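Long-range contact in cobalamin biosynthesis protein CobN (Mycobacterium tuberculosis, PDB 7C6O), which is the large, catalytic subunit of cobaltochelatase, the enzyme that inserts cobalt into the corrin ring during cobalamin biosynthesis: residues I934-D946 with R994-G1006. Sequence-based numbering, arbitrary orientation.
Sequences IDVTVRISGFFRD and RIFGSKPGTYGAG
Arg994 lies across Asp935 and presents NE and NH2, one to each carboxylate oxygen, a salt bridge at the start of the parallel strands 935-940 and 995-997, neighbours in a mixed sheet joined by a beta-alpha-beta crossover. The bond from Arg994 NE to Asp935 OD1, 2.8 Å, is the straighter; that from NH2 to OD2 is bent and tilted from the guanidinium plane, and His977 also bonds OD2. Further along, the backbone bonds Val938 N to Arg994 O, Phe996 N to Val938 O and Ile940 N to Phe996 O set the register. On one face, CG2 of Ile940 meets CG2 of Ile995 at 3.9 Å. On the other, the CG2 methyl of Thr937 touches Phe996 near CD2, while Arg939, bent at chi2 (55°), passes NE by Gly997 CA; one water links its NH1 to Ala1005 O, another its NH2 to Ser998 OG.

Beyond the strands, helix 942-947 packs its first turn against loop 998-1006. The Arg945 guanidinium lies with one face over Gly942 CA. Its terminal nitrogens converge on Thr1002 O, NH2 at 2.9 Å, while NE and NH2 share Asp946 OD1; together these near-planar bonds fix the guanidinium's rotation. Tyr1003 turns its ring edge to Asp946, also bonded by Gln600 at OD2; the modelled 2.4 Å between Tyr1003 OH and Asp946 OD2 is doubtfully short, with carboxylate and ring planes 85° apart.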
# COMPACT_ATOMS: atom_id res chain seq x y z
N ILE A 934 -13.78 -21.42 14.65
CA ILE A 934 -13.09 -20.60 15.64
C ILE A 934 -13.48 -19.15 15.42
O ILE A 934 -13.47 -18.65 14.29
CB ILE A 934 -11.56 -20.78 15.53
CG1 ILE A 934 -11.19 -22.27 15.56
CG2 ILE A 934 -10.86 -20.03 16.65
CD1 ILE A 934 -11.52 -22.98 16.86
N ASP A 935 -13.84 -18.46 16.50
CA ASP A 935 -14.16 -17.04 16.41
C ASP A 935 -12.90 -16.25 16.09
O ASP A 935 -11.78 -16.62 16.47
CB ASP A 935 -14.78 -16.55 17.72
CG ASP A 935 -15.72 -15.38 17.52
OD1 ASP A 935 -15.83 -14.87 16.39
OD2 ASP A 935 -16.37 -14.97 18.51
N VAL A 936 -13.07 -15.15 15.35
CA VAL A 936 -11.95 -14.30 14.96
C VAL A 936 -12.33 -12.85 15.18
O VAL A 936 -13.38 -12.39 14.73
CB VAL A 936 -11.54 -14.52 13.48
CG1 VAL A 936 -10.36 -13.63 13.13
CG2 VAL A 936 -11.21 -15.98 13.22
N THR A 937 -11.46 -12.12 15.88
CA THR A 937 -11.52 -10.66 15.96
C THR A 937 -10.37 -10.11 15.13
O THR A 937 -9.22 -10.51 15.31
CB THR A 937 -11.43 -10.17 17.40
OG1 THR A 937 -12.61 -10.56 18.12
CG2 THR A 937 -11.31 -8.65 17.44
N VAL A 938 -10.69 -9.20 14.21
CA VAL A 938 -9.73 -8.69 13.24
C VAL A 938 -9.48 -7.22 13.52
O VAL A 938 -10.42 -6.42 13.55
CB VAL A 938 -10.22 -8.88 11.80
CG1 VAL A 938 -9.23 -8.29 10.81
CG2 VAL A 938 -10.46 -10.35 11.51
N ARG A 939 -8.21 -6.86 13.72
CA ARG A 939 -7.79 -5.47 13.71
C ARG A 939 -7.17 -5.18 12.35
O ARG A 939 -6.08 -5.68 12.03
CB ARG A 939 -6.80 -5.18 14.84
CG ARG A 939 -6.15 -3.80 14.75
CD ARG A 939 -7.17 -2.67 14.67
NE ARG A 939 -6.52 -1.37 14.53
CZ ARG A 939 -6.01 -0.68 15.55
NH1 ARG A 939 -6.09 -1.16 16.78
NH2 ARG A 939 -5.41 0.49 15.33
N ILE A 940 -7.87 -4.38 11.54
CA ILE A 940 -7.33 -3.93 10.26
C ILE A 940 -6.64 -2.60 10.48
O ILE A 940 -6.95 -1.86 11.41
CB ILE A 940 -8.44 -3.81 9.19
CG1 ILE A 940 -9.50 -2.80 9.61
CG2 ILE A 940 -9.07 -5.18 8.89
CD1 ILE A 940 -10.58 -2.55 8.57
N SER A 941 -5.67 -2.30 9.62
CA SER A 941 -5.04 -0.99 9.67
C SER A 941 -5.90 0.01 8.91
O SER A 941 -6.87 -0.34 8.23
CB SER A 941 -3.63 -1.05 9.08
OG SER A 941 -3.67 -1.40 7.70
N GLY A 942 -5.55 1.29 9.04
CA GLY A 942 -6.21 2.31 8.25
C GLY A 942 -6.00 2.11 6.76
O GLY A 942 -6.93 2.30 5.97
N PHE A 943 -4.79 1.72 6.36
CA PHE A 943 -4.54 1.53 4.94
C PHE A 943 -5.27 0.31 4.40
O PHE A 943 -5.74 0.33 3.25
CB PHE A 943 -3.04 1.40 4.66
CG PHE A 943 -2.75 1.13 3.21
CD1 PHE A 943 -2.88 2.15 2.27
CD2 PHE A 943 -2.39 -0.13 2.78
CE1 PHE A 943 -2.63 1.91 0.93
CE2 PHE A 943 -2.14 -0.38 1.44
CZ PHE A 943 -2.26 0.64 0.52
N PHE A 944 -5.37 -0.76 5.19
CA PHE A 944 -6.15 -1.92 4.75
C PHE A 944 -7.59 -1.51 4.46
O PHE A 944 -8.17 -1.92 3.44
CB PHE A 944 -6.12 -3.03 5.80
CG PHE A 944 -6.75 -4.31 5.34
CD1 PHE A 944 -5.98 -5.32 4.78
CD2 PHE A 944 -8.12 -4.51 5.45
CE1 PHE A 944 -6.55 -6.50 4.35
CE2 PHE A 944 -8.71 -5.69 5.01
CZ PHE A 944 -7.92 -6.68 4.46
N ARG A 945 -8.18 -0.71 5.35
CA ARG A 945 -9.51 -0.15 5.10
C ARG A 945 -9.54 0.63 3.79
O ARG A 945 -10.48 0.49 2.99
CB ARG A 945 -9.90 0.74 6.28
CG ARG A 945 -11.04 1.71 6.03
CD ARG A 945 -10.93 2.87 7.02
NE ARG A 945 -9.79 3.72 6.72
CZ ARG A 945 -9.18 4.52 7.59
NH1 ARG A 945 -9.60 4.58 8.85
NH2 ARG A 945 -8.16 5.26 7.20
N ASP A 946 -8.52 1.46 3.54
CA ASP A 946 -8.48 2.30 2.35
C ASP A 946 -8.40 1.47 1.07
O ASP A 946 -9.12 1.74 0.10
CB ASP A 946 -7.28 3.24 2.40
CG ASP A 946 -7.40 4.29 3.48
OD1 ASP A 946 -8.39 4.27 4.25
OD2 ASP A 946 -6.49 5.14 3.56
N ARG A 994 -16.97 -7.89 14.39
CA ARG A 994 -15.66 -8.50 14.61
C ARG A 994 -14.49 -7.70 14.05
O ARG A 994 -13.35 -7.95 14.46
CB ARG A 994 -15.61 -9.91 14.01
CG ARG A 994 -16.51 -10.93 14.70
CD ARG A 994 -16.07 -11.18 16.13
NE ARG A 994 -16.82 -12.27 16.74
CZ ARG A 994 -18.01 -12.12 17.32
NH1 ARG A 994 -18.59 -10.93 17.37
NH2 ARG A 994 -18.63 -13.17 17.86
N ILE A 995 -14.72 -6.75 13.14
CA ILE A 995 -13.64 -6.06 12.44
C ILE A 995 -13.50 -4.66 13.03
O ILE A 995 -14.45 -3.87 13.03
CB ILE A 995 -13.91 -5.99 10.93
CG1 ILE A 995 -14.26 -7.38 10.39
CG2 ILE A 995 -12.70 -5.41 10.20
CD1 ILE A 995 -14.72 -7.36 8.95
N PHE A 996 -12.30 -4.35 13.52
CA PHE A 996 -12.02 -3.05 14.11
C PHE A 996 -10.81 -2.44 13.41
O PHE A 996 -9.97 -3.15 12.85
CB PHE A 996 -11.78 -3.17 15.62
CG PHE A 996 -12.95 -3.77 16.36
CD1 PHE A 996 -13.95 -2.97 16.88
CD2 PHE A 996 -13.05 -5.15 16.50
CE1 PHE A 996 -15.03 -3.53 17.54
CE2 PHE A 996 -14.13 -5.71 17.16
CZ PHE A 996 -15.12 -4.90 17.68
N GLY A 997 -10.73 -1.11 13.43
CA GLY A 997 -9.65 -0.43 12.76
C GLY A 997 -9.49 1.00 13.23
O GLY A 997 -10.14 1.44 14.18
N SER A 998 -8.60 1.72 12.54
CA SER A 998 -8.36 3.12 12.84
C SER A 998 -9.65 3.93 12.71
O SER A 998 -10.56 3.57 11.96
CB SER A 998 -7.30 3.70 11.89
OG SER A 998 -6.01 3.19 12.19
N LYS A 999 -9.72 5.03 13.45
CA LYS A 999 -10.84 5.95 13.32
C LYS A 999 -10.97 6.39 11.86
O LYS A 999 -9.96 6.64 11.20
CB LYS A 999 -10.64 7.17 14.23
CG LYS A 999 -11.78 8.18 14.20
CD LYS A 999 -11.58 9.28 15.23
CE LYS A 999 -12.77 10.23 15.24
NZ LYS A 999 -12.61 11.34 16.23
N PRO A 1000 -12.19 6.47 11.33
CA PRO A 1000 -12.37 6.92 9.95
C PRO A 1000 -11.68 8.25 9.72
O PRO A 1000 -11.73 9.15 10.56
CB PRO A 1000 -13.89 7.04 9.80
CG PRO A 1000 -14.44 6.12 10.82
CD PRO A 1000 -13.48 6.12 11.97
N GLY A 1001 -11.03 8.37 8.57
CA GLY A 1001 -10.28 9.55 8.24
C GLY A 1001 -8.91 9.64 8.87
O GLY A 1001 -8.23 10.66 8.69
N THR A 1002 -8.48 8.62 9.61
CA THR A 1002 -7.22 8.64 10.35
C THR A 1002 -6.50 7.31 10.17
O THR A 1002 -7.04 6.35 9.60
CB THR A 1002 -7.42 8.90 11.85
OG1 THR A 1002 -7.82 7.69 12.49
CG2 THR A 1002 -8.49 9.94 12.07
N TYR A 1003 -5.29 7.24 10.73
CA TYR A 1003 -4.40 6.09 10.60
C TYR A 1003 -3.65 5.87 11.90
O TYR A 1003 -3.61 6.73 12.78
CB TYR A 1003 -3.42 6.30 9.44
CG TYR A 1003 -4.14 6.56 8.15
CD1 TYR A 1003 -4.58 5.51 7.36
CD2 TYR A 1003 -4.45 7.86 7.75
CE1 TYR A 1003 -5.27 5.74 6.20
CE2 TYR A 1003 -5.15 8.10 6.58
CZ TYR A 1003 -5.55 7.03 5.82
OH TYR A 1003 -6.25 7.24 4.65
N GLY A 1004 -3.06 4.69 12.03
CA GLY A 1004 -2.16 4.38 13.12
C GLY A 1004 -2.85 3.67 14.28
O GLY A 1004 -4.07 3.54 14.35
N ALA A 1005 -2.02 3.20 15.21
CA ALA A 1005 -2.48 2.52 16.41
C ALA A 1005 -2.17 3.28 17.69
O ALA A 1005 -2.66 2.89 18.76
CB ALA A 1005 -1.87 1.11 16.50
N GLY A 1006 -1.37 4.35 17.62
CA GLY A 1006 -1.20 5.27 18.72
C GLY A 1006 -0.12 4.92 19.72
O GLY A 1006 0.35 5.80 20.44
O HOH W 1 -4.96 1.15 18.23
O HOH W 2 -5.15 0.87 12.50
O HOH W 3 -2.92 2.82 9.51